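Leucyl aminopeptidase (Trypanosoma brucei brucei, PDB 5NTD) probably removes N-terminal residues, leucine among them, from peptides as a manganese-binding M17 aminopeptidase whose active site binds the inhibitor bestatin. Local coordinates at residues G[54-59]-G[144-149]; G[210-215]-G[315-320]; G[223-228]-G[311-316]. All coordinates share one frame; numbering follows the deposited sequence.

Contact 1: residues G[54-59]-G[144-149]; sequences KQLRDP and FVLSNA
This is a mainly apolar loop-to-loop contact at the C-terminal ends of two neighbouring parallel strands in the N-terminal, macro-like domain. Residues 54-59 follow strand 46-52, and residues 144-149 end strand 140-145. The two strands lie side by side in a mixed six-stranded sheet. L146 is the first residue past its strand, and its backbone still bonds to V50. Its side chain points at the turn formed by 54-58, where R57 N and D58 N bond back to the carbonyls of K54 and Q55.

L146 and Q55 lie alongside each other and run in opposite directions, with their CB atoms 3.7 Å apart. L146 CG stands beside its own backbone N (chi1 -55°). From there CD1 comes up to the peptide between Q55 and L56, 3.4 Å from Q55 O. The same methyl meets L56 CD2 at 3.7 Å, and these two leucine side chains cross at about a right angle. L56 and L146 both also touch L49 of strand 46-52, which joins the two loops to the sheet.

The Q55 chain is extended beyond CG and passes over the backbone of L146. OE1 accepts from T52 N, at the end of the strand that leads into this loop. NE2 reaches the other way, towards S147. S147 OG accepts from A149 N at 2.9 Å, an ST turn just ahead of helix 150-158. One water joins the two sides: it accepts from Q55 NE2 at 3.1 Å and makes a weak bond with S147 OG.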
loop_
_atom_site.group_PDB
_atom_site.type_symbol
_atom_site.label_atom_id
_atom_site.label_comp_id
_atom_site.label_asym_id
_atom_site.label_seq_id
_atom_site.Cartn_x
_atom_site.Cartn_y
_atom_site.Cartn_z
ATOM N N LYS G 54 41.633 8.918 28.274
ATOM C CA LYS G 54 42.530 8.865 29.464
ATOM C C LYS G 54 43.511 7.718 29.369
ATOM O O LYS G 54 44.706 7.905 29.580
ATOM C CB LYS G 54 41.745 8.790 30.792
ATOM N N GLN G 55 43.034 6.539 29.005
ATOM C CA GLN G 55 43.949 5.364 28.915
ATOM C C GLN G 55 45.090 5.574 27.909
ATOM O O GLN G 55 46.245 5.223 28.143
ATOM C CB GLN G 55 43.223 4.117 28.495
ATOM C CG GLN G 55 42.344 3.541 29.560
ATOM C CD GLN G 55 41.299 2.597 28.980
ATOM O OE1 GLN G 55 41.107 2.506 27.773
ATOM N NE2 GLN G 55 40.633 1.874 29.854
ATOM N N LEU G 56 44.747 6.199 26.809
ATOM C CA LEU G 56 45.731 6.530 25.738
ATOM C C LEU G 56 46.852 7.486 26.212
ATOM O O LEU G 56 47.930 7.533 25.613
ATOM C CB LEU G 56 45.031 7.121 24.481
ATOM C CG LEU G 56 44.178 6.135 23.661
ATOM C CD1 LEU G 56 43.281 6.900 22.674
ATOM C CD2 LEU G 56 45.042 5.119 22.927
ATOM N N ARG G 57 46.569 8.227 27.282
ATOM C CA ARG G 57 47.514 9.206 27.863
ATOM C C ARG G 57 48.233 8.696 29.120
ATOM O O ARG G 57 49.030 9.403 29.723
ATOM C CB ARG G 57 46.816 10.527 28.135
ATOM C CG ARG G 57 46.507 11.260 26.851
ATOM C CD ARG G 57 45.494 12.371 27.015
ATOM N NE ARG G 57 45.224 13.048 25.732
ATOM C CZ ARG G 57 44.583 12.503 24.706
ATOM N NH1 ARG G 57 44.084 11.267 24.784
ATOM N NH2 ARG G 57 44.410 13.188 23.590
ATOM N N ASP G 58 47.981 7.456 29.470
ATOM C CA ASP G 58 48.690 6.799 30.565
ATOM C C ASP G 58 50.163 6.691 30.197
ATOM O O ASP G 58 50.501 6.371 29.046
ATOM C CB ASP G 58 48.100 5.404 30.854
ATOM C CG ASP G 58 48.656 4.772 32.131
ATOM O OD1 ASP G 58 49.837 4.348 32.151
ATOM O OD2 ASP G 58 47.923 4.735 33.144
ATOM N N PRO G 59 51.074 6.949 31.169
ATOM C CA PRO G 59 52.523 6.836 30.905
ATOM C C PRO G 59 52.959 5.463 30.353
ATOM O O PRO G 59 53.872 5.388 29.541
ATOM C CB PRO G 59 53.135 7.071 32.276
ATOM C CG PRO G 59 52.155 7.940 32.973
ATOM C CD PRO G 59 50.802 7.552 32.481
ATOM N N PHE G 144 46.580 -3.856 20.443
ATOM C CA PHE G 144 46.892 -3.460 21.824
ATOM C C PHE G 144 45.687 -2.748 22.384
ATOM O O PHE G 144 45.287 -1.678 21.905
ATOM C CB PHE G 144 48.089 -2.517 21.884
ATOM C CG PHE G 144 49.396 -3.172 21.529
ATOM C CD1 PHE G 144 49.780 -3.334 20.209
ATOM C CD2 PHE G 144 50.263 -3.620 22.540
ATOM C CE1 PHE G 144 50.983 -3.935 19.896
ATOM C CE2 PHE G 144 51.477 -4.219 22.227
ATOM C CZ PHE G 144 51.826 -4.387 20.907
ATOM N N VAL G 145 45.093 -3.357 23.402
ATOM C CA VAL G 145 43.907 -2.775 24.050
ATOM C C VAL G 145 44.325 -2.298 25.423
ATOM O O VAL G 145 45.045 -2.979 26.122
ATOM C CB VAL G 145 42.714 -3.760 24.125
ATOM C CG1 VAL G 145 42.376 -4.287 22.738
ATOM C CG2 VAL G 145 42.988 -4.935 25.032
ATOM N N LEU G 146 43.834 -1.137 25.804
ATOM C CA LEU G 146 44.174 -0.546 27.093
ATOM C C LEU G 146 43.166 -0.874 28.199
ATOM O O LEU G 146 43.384 -0.521 29.347
ATOM C CB LEU G 146 44.376 0.949 26.960
ATOM C CG LEU G 146 45.429 1.297 25.900
ATOM C CD1 LEU G 146 45.598 2.804 25.807
ATOM C CD2 LEU G 146 46.770 0.645 26.171
ATOM N N SER G 147 42.079 -1.531 27.839
ATOM C CA SER G 147 41.084 -2.000 28.810
ATOM C C SER G 147 41.476 -3.363 29.285
ATOM O O SER G 147 42.058 -4.147 28.546
ATOM C CB SER G 147 39.681 -2.075 28.192
ATOM O OG SER G 147 38.765 -2.792 29.022
ATOM N N ASN G 148 41.152 -3.645 30.545
ATOM C CA ASN G 148 41.316 -5.016 31.118
ATOM C C ASN G 148 39.982 -5.756 31.216
ATOM O O ASN G 148 39.879 -6.747 31.912
ATOM C CB ASN G 148 41.999 -4.970 32.487
ATOM C CG ASN G 148 43.494 -4.704 32.377
ATOM O OD1 ASN G 148 44.256 -5.530 31.849
ATOM N ND2 ASN G 148 43.913 -3.522 32.822
ATOM N N ALA G 149 38.955 -5.250 30.531
ATOM C CA ALA G 149 37.620 -5.876 30.558
ATOM C C ALA G 149 37.656 -7.013 29.557
ATOM O O ALA G 149 37.139 -6.924 28.448
ATOM C CB ALA G 149 36.533 -4.879 30.250
HETATM O O HOH W 1 38.043 0.199 29.557
#

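Contact 2: residues G[210-215]-G[315-320]; sequences QRLVDA and GAAAVF
Helix segments 210-214 and 315-320 run nearly antiparallel, at 164° between their directions, with axes 9.2 Å apart at closest approach. The nearest CA atoms are those of L212 and A317, 6.6 Å apart. The small alanine side chain at this point fits the close approach of the backbones.

A317 is the centre of the contact. Its CB points at helix 196-214 and meets two side chains from successive residues. V213 CG2 comes to 3.9 Å of it, and L212 CD1 to 4.2 Å. The two branches of V213 meet different partners. CG2 stands beside the backbone N and turns to A317. CG1 is anti to the backbone N (chi1 177°) and packs against H311, in the turn that leads into helix 314-328.

L212 sends the same CD1 to a second partner, F320. This methyl lies 4.1 Å from F320 CD2, and the two side chains cross at about a right angle. It approaches the ring obliquely. F320 is three residues on from A317, so both side chains point at helix 196-214, and L212 CD1 touches both. Every cross-contact is between apolar carbons, and all four residues are buried.

Other parts of the fold close around the pair. I228 of helix 222-236 touches both L212 and F320. L339 of strand 334-344 packs on F320 from the central sheet. C19 of helix 6-20 also lies on L212. V213 is about 10 Å from the bound bestatin, measured from its side chain, so the contact is close to the active site without lining it. The arrangement is antiparallel helix packing in the alpha/beta catalytic domain of an M17 aminopeptidase.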
loop_
_atom_site.group_PDB
_atom_site.type_symbol
_atom_site.label_atom_id
_atom_site.label_comp_id
_atom_site.label_asym_id
_atom_site.label_seq_id
_atom_site.Cartn_x
_atom_site.Cartn_y
_atom_site.Cartn_z
ATOM N N GLN G 210 28.425 -16.361 14.364
ATOM C CA GLN G 210 28.458 -15.436 13.216
ATOM C C GLN G 210 28.398 -16.173 11.889
ATOM O O GLN G 210 27.648 -15.808 10.965
ATOM C CB GLN G 210 29.693 -14.568 13.270
ATOM C CG GLN G 210 29.657 -13.396 12.330
ATOM C CD GLN G 210 31.039 -12.779 12.146
ATOM O OE1 GLN G 210 31.289 -11.659 12.566
ATOM N NE2 GLN G 210 31.925 -13.506 11.477
ATOM N N ARG G 211 29.157 -17.248 11.805
ATOM C CA ARG G 211 29.261 -18.043 10.561
ATOM C C ARG G 211 27.919 -18.639 10.209
ATOM O O ARG G 211 27.472 -18.587 9.060
ATOM C CB ARG G 211 30.304 -19.144 10.726
ATOM C CG ARG G 211 30.605 -19.900 9.437
ATOM C CD ARG G 211 31.743 -20.916 9.603
ATOM N NE ARG G 211 31.962 -21.596 8.342
ATOM C CZ ARG G 211 32.567 -21.049 7.285
ATOM N NH1 ARG G 211 33.097 -19.832 7.342
ATOM N NH2 ARG G 211 32.625 -21.741 6.138
ATOM N N LEU G 212 27.293 -19.245 11.197
ATOM C CA LEU G 212 26.015 -19.941 11.000
ATOM C C LEU G 212 24.916 -18.936 10.552
ATOM O O LEU G 212 24.112 -19.218 9.676
ATOM C CB LEU G 212 25.579 -20.676 12.253
ATOM C CG LEU G 212 26.498 -21.831 12.712
ATOM C CD1 LEU G 212 26.138 -22.244 14.102
ATOM C CD2 LEU G 212 26.407 -23.027 11.779
ATOM N N VAL G 213 24.931 -17.774 11.179
ATOM C CA VAL G 213 23.928 -16.741 10.921
ATOM C C VAL G 213 24.134 -16.097 9.536
ATOM O O VAL G 213 23.206 -15.988 8.745
ATOM C CB VAL G 213 23.903 -15.704 12.053
ATOM C CG1 VAL G 213 22.916 -14.585 11.739
ATOM C CG2 VAL G 213 23.485 -16.386 13.333
ATOM N N ASP G 214 25.376 -15.750 9.246
ATOM C CA ASP G 214 25.789 -15.203 7.916
ATOM C C ASP G 214 25.453 -16.158 6.773
ATOM O O ASP G 214 25.106 -15.758 5.691
ATOM C CB ASP G 214 27.298 -14.947 7.839
ATOM C CG ASP G 214 27.709 -13.579 8.365
ATOM O OD1 ASP G 214 26.872 -12.654 8.407
ATOM O OD2 ASP G 214 28.868 -13.469 8.793
ATOM N N ALA G 215 25.603 -17.448 7.026
ATOM C CA ALA G 215 25.492 -18.452 5.971
ATOM C C ALA G 215 24.117 -18.358 5.354
ATOM O O ALA G 215 23.115 -18.298 6.069
ATOM C CB ALA G 215 25.745 -19.852 6.509
ATOM N N GLY G 315 18.840 -17.245 17.067
ATOM C CA GLY G 315 18.590 -17.728 18.443
ATOM C C GLY G 315 19.099 -19.145 18.640
ATOM O O GLY G 315 19.655 -19.483 19.680
ATOM N N ALA G 316 18.901 -19.978 17.639
ATOM C CA ALA G 316 19.418 -21.371 17.685
ATOM C C ALA G 316 20.953 -21.388 17.687
ATOM O O ALA G 316 21.577 -22.149 18.398
ATOM C CB ALA G 316 18.888 -22.200 16.536
ATOM N N ALA G 317 21.529 -20.549 16.864
ATOM C CA ALA G 317 22.969 -20.423 16.811
ATOM C C ALA G 317 23.509 -19.932 18.149
ATOM O O ALA G 317 24.539 -20.415 18.621
ATOM C CB ALA G 317 23.416 -19.482 15.702
ATOM N N ALA G 318 22.817 -18.977 18.740
ATOM C CA ALA G 318 23.245 -18.410 20.002
ATOM C C ALA G 318 23.294 -19.480 21.123
ATOM O O ALA G 318 24.289 -19.628 21.804
ATOM C CB ALA G 318 22.344 -17.271 20.424
ATOM N N VAL G 319 22.197 -20.205 21.293
ATOM C CA VAL G 319 22.139 -21.244 22.316
ATOM C C VAL G 319 23.092 -22.400 21.993
ATOM O O VAL G 319 23.728 -22.960 22.877
ATOM C CB VAL G 319 20.729 -21.785 22.583
ATOM C CG1 VAL G 319 19.838 -20.663 23.094
ATOM C CG2 VAL G 319 20.111 -22.465 21.378
ATOM N N PHE G 320 23.188 -22.738 20.730
ATOM C CA PHE G 320 24.106 -23.796 20.303
ATOM C C PHE G 320 25.530 -23.463 20.705
ATOM O O PHE G 320 26.239 -24.265 21.280
ATOM C CB PHE G 320 24.042 -24.019 18.799
ATOM C CG PHE G 320 24.986 -25.070 18.304
ATOM C CD1 PHE G 320 24.929 -26.361 18.804
ATOM C CD2 PHE G 320 25.936 -24.783 17.318
ATOM C CE1 PHE G 320 25.788 -27.350 18.329
ATOM C CE2 PHE G 320 26.800 -25.761 16.846
ATOM C CZ PHE G 320 26.729 -27.051 17.363
#

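Contact 3: residues G[223-228]-G[311-316]; sequences ATFTEI and HDMGGA. With MN (manganese (II) ion), chain B; BES (2-(3-amino-2-hydroxy-4-phenyl-butyrylamino)-4-methyl-pentanoic acid), chain C.
D312 OD2 binds a manganese ion at 1.9 Å. The same metal is held by the bestatin amine N2 at 2.0 Å and by its hydroxyl O2 at 1.9 Å. K289, D294 and E373 complete the site. The other carboxylate oxygen, D312 OD1, lies 2.6 Å from bestatin N2 and is hydrogen-bonded to T401 OG1. The carboxylate thus spans the metal, the inhibitor amine and a second-shell hydroxyl. This would limit its rotation.

M313 and A316 follow D312 in the chain and meet helix 222-236 through one side chain, F225. D312 belongs to the two-manganese centre of this M17 aminopeptidase, and helix 314-328 starts two residues after it. F225 points at that helix start with its CG anti to the backbone N (chi1 -158°). Its CE2 atom lies 3.8 Å from A316 CB, and CZ is near the same methyl. The M313 chain is bent at chi2 and chi3, which brings CE round to 4.0 Å from F225 CE2. Both methyls approach the ring obliquely. L339 and L341 of strand 334-344 also touch F225, and L220 touches both F225 and M313. At the helix start, G314 N bonds to H311 O at 2.9 Å.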
loop_
_atom_site.group_PDB
_atom_site.type_symbol
_atom_site.label_atom_id
_atom_site.label_comp_id
_atom_site.label_asym_id
_atom_site.label_seq_id
_atom_site.Cartn_x
_atom_site.Cartn_y
_atom_site.Cartn_z
ATOM N N ALA G 223 18.959 -29.658 7.791
ATOM C CA ALA G 223 19.803 -30.859 7.762
ATOM C C ALA G 223 21.255 -30.537 8.058
ATOM O O ALA G 223 21.900 -31.261 8.867
ATOM C CB ALA G 223 19.713 -31.583 6.434
ATOM N N THR G 224 21.806 -29.492 7.435
ATOM C CA THR G 224 23.230 -29.198 7.686
ATOM C C THR G 224 23.470 -28.677 9.109
ATOM O O THR G 224 24.501 -28.963 9.723
ATOM C CB THR G 224 23.883 -28.285 6.672
ATOM O OG1 THR G 224 23.215 -27.031 6.651
ATOM C CG2 THR G 224 23.855 -28.926 5.328
ATOM N N PHE G 225 22.514 -27.931 9.638
ATOM C CA PHE G 225 22.622 -27.437 11.027
ATOM C C PHE G 225 22.656 -28.668 11.962
ATOM O O PHE G 225 23.467 -28.760 12.877
ATOM C CB PHE G 225 21.462 -26.534 11.376
ATOM C CG PHE G 225 21.717 -25.572 12.521
ATOM C CD1 PHE G 225 22.664 -25.796 13.500
ATOM C CD2 PHE G 225 20.919 -24.430 12.627
ATOM C CE1 PHE G 225 22.840 -24.901 14.537
ATOM C CE2 PHE G 225 21.093 -23.518 13.675
ATOM C CZ PHE G 225 22.044 -23.763 14.638
ATOM N N THR G 226 21.778 -29.608 11.686
ATOM C CA THR G 226 21.732 -30.836 12.472
ATOM C C THR G 226 23.075 -31.602 12.388
ATOM O O THR G 226 23.587 -32.081 13.399
ATOM C CB THR G 226 20.582 -31.739 12.014
ATOM O OG1 THR G 226 19.350 -31.045 12.247
ATOM C CG2 THR G 226 20.567 -33.070 12.804
ATOM N N GLU G 227 23.596 -31.732 11.188
ATOM C CA GLU G 227 24.870 -32.447 10.985
ATOM C C GLU G 227 25.998 -31.762 11.721
ATOM O O GLU G 227 26.892 -32.411 12.264
ATOM C CB GLU G 227 25.249 -32.560 9.517
ATOM C CG GLU G 227 24.426 -33.592 8.779
ATOM C CD GLU G 227 24.682 -33.528 7.274
ATOM O OE1 GLU G 227 25.880 -33.524 6.887
ATOM O OE2 GLU G 227 23.706 -33.469 6.478
ATOM N N ILE G 228 25.969 -30.446 11.718
ATOM C CA ILE G 228 26.986 -29.666 12.441
ATOM C C ILE G 228 26.925 -29.964 13.938
ATOM O O ILE G 228 27.950 -30.179 14.582
ATOM C CB ILE G 228 26.844 -28.165 12.174
ATOM C CG1 ILE G 228 27.297 -27.875 10.738
ATOM C CG2 ILE G 228 27.673 -27.340 13.164
ATOM C CD1 ILE G 228 26.772 -26.566 10.186
ATOM N N HIS G 311 18.932 -14.909 8.827
ATOM C CA HIS G 311 19.268 -14.617 10.218
ATOM C C HIS G 311 18.273 -15.190 11.237
ATOM O O HIS G 311 18.515 -15.104 12.449
ATOM C CB HIS G 311 19.396 -13.128 10.486
ATOM C CG HIS G 311 20.462 -12.448 9.693
ATOM N ND1 HIS G 311 20.463 -11.095 9.490
ATOM C CD2 HIS G 311 21.559 -12.915 9.048
ATOM C CE1 HIS G 311 21.500 -10.752 8.743
ATOM N NE2 HIS G 311 22.177 -11.840 8.457
ATOM N N ASP G 312 17.204 -15.817 10.755
ATOM C CA ASP G 312 16.086 -16.211 11.631
ATOM C C ASP G 312 16.400 -17.459 12.460
ATOM O O ASP G 312 15.573 -17.936 13.245
ATOM C CB ASP G 312 14.771 -16.395 10.845
ATOM C CG ASP G 312 13.570 -15.982 11.627
ATOM O OD1 ASP G 312 13.712 -15.105 12.527
ATOM O OD2 ASP G 312 12.396 -16.456 11.392
ATOM N N MET G 313 17.593 -17.988 12.258
ATOM C CA MET G 313 18.130 -19.078 13.115
ATOM C C MET G 313 19.148 -18.544 14.148
ATOM O O MET G 313 19.847 -19.292 14.805
ATOM C CB MET G 313 18.661 -20.264 12.307
ATOM C CG MET G 313 19.456 -19.935 11.069
ATOM S SD MET G 313 20.773 -18.773 11.386
ATOM C CE MET G 313 21.861 -19.836 12.348
ATOM N N GLY G 314 19.198 -17.228 14.286
ATOM C CA GLY G 314 20.163 -16.568 15.174
ATOM C C GLY G 314 20.049 -16.957 16.634
ATOM O O GLY G 314 21.029 -17.010 17.345
ATOM N N GLY G 315 18.840 -17.245 17.067
ATOM C CA GLY G 315 18.590 -17.728 18.443
ATOM C C GLY G 315 19.099 -19.145 18.640
ATOM O O GLY G 315 19.655 -19.483 19.680
ATOM N N ALA G 316 18.901 -19.978 17.639
ATOM C CA ALA G 316 19.418 -21.371 17.685
ATOM C C ALA G 316 20.953 -21.388 17.687
ATOM O O ALA G 316 21.577 -22.149 18.398
ATOM C CB ALA G 316 18.888 -22.200 16.536
HETATM MN MN MN B . 10.678 -15.765 11.964
HETATM N N2 BES C . 11.442 -13.902 12.147
HETATM C C1 BES C . 10.448 -12.832 12.197
HETATM C C6 BES C . 10.844 -11.667 13.137
HETATM C C7 BES C . 11.781 -10.622 12.598
HETATM C C8 BES C . 13.156 -10.812 12.633
HETATM C C12 BES C . 11.293 -9.418 12.106
HETATM C C9 BES C . 14.023 -9.838 12.144
HETATM C C11 BES C . 12.164 -8.437 11.608
HETATM C C10 BES C . 13.530 -8.647 11.619
HETATM C C2 BES C . 9.121 -13.493 12.629
HETATM O O2 BES C . 8.988 -14.890 12.224
HETATM C C3 BES C . 8.000 -12.736 11.980
HETATM O O3 BES C . 7.695 -13.159 10.840
HETATM N N1 BES C . 7.478 -11.767 12.749
HETATM C C4 BES C . 6.399 -10.899 12.380
HETATM C C13 BES C . 5.049 -11.459 12.814
HETATM C C14 BES C . 3.840 -10.809 12.142
HETATM C C15 BES C . 3.907 -10.605 10.633
HETATM C C16 BES C . 2.613 -11.649 12.397
HETATM C C5 BES C . 6.545 -9.564 13.027
HETATM O O1 BES C . 6.274 -8.573 12.348
HETATM O O4 BES C . 6.911 -9.482 14.202
#

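From the N terminus, contact 1 comes first and closes a loop of 84 residues within the N-terminal domain. Further on, helices 196-214 and 222-236 follow each other in the chain. Both pack on the start of helix 314-328, to which the chain comes back about 80 to 100 residues later, so contacts 2 and 3 end on the same stretch and share G315 and A316. The loop of contact 3 starts later than that of contact 2. Their centres are 6 Å apart, and they touch where L212 O meets M313 CE at 3.5 Å. Together they tie two successive helices to the helix behind a manganese ligand. Contact 1 stands apart, its nearest atoms about 17 Å from contact 2.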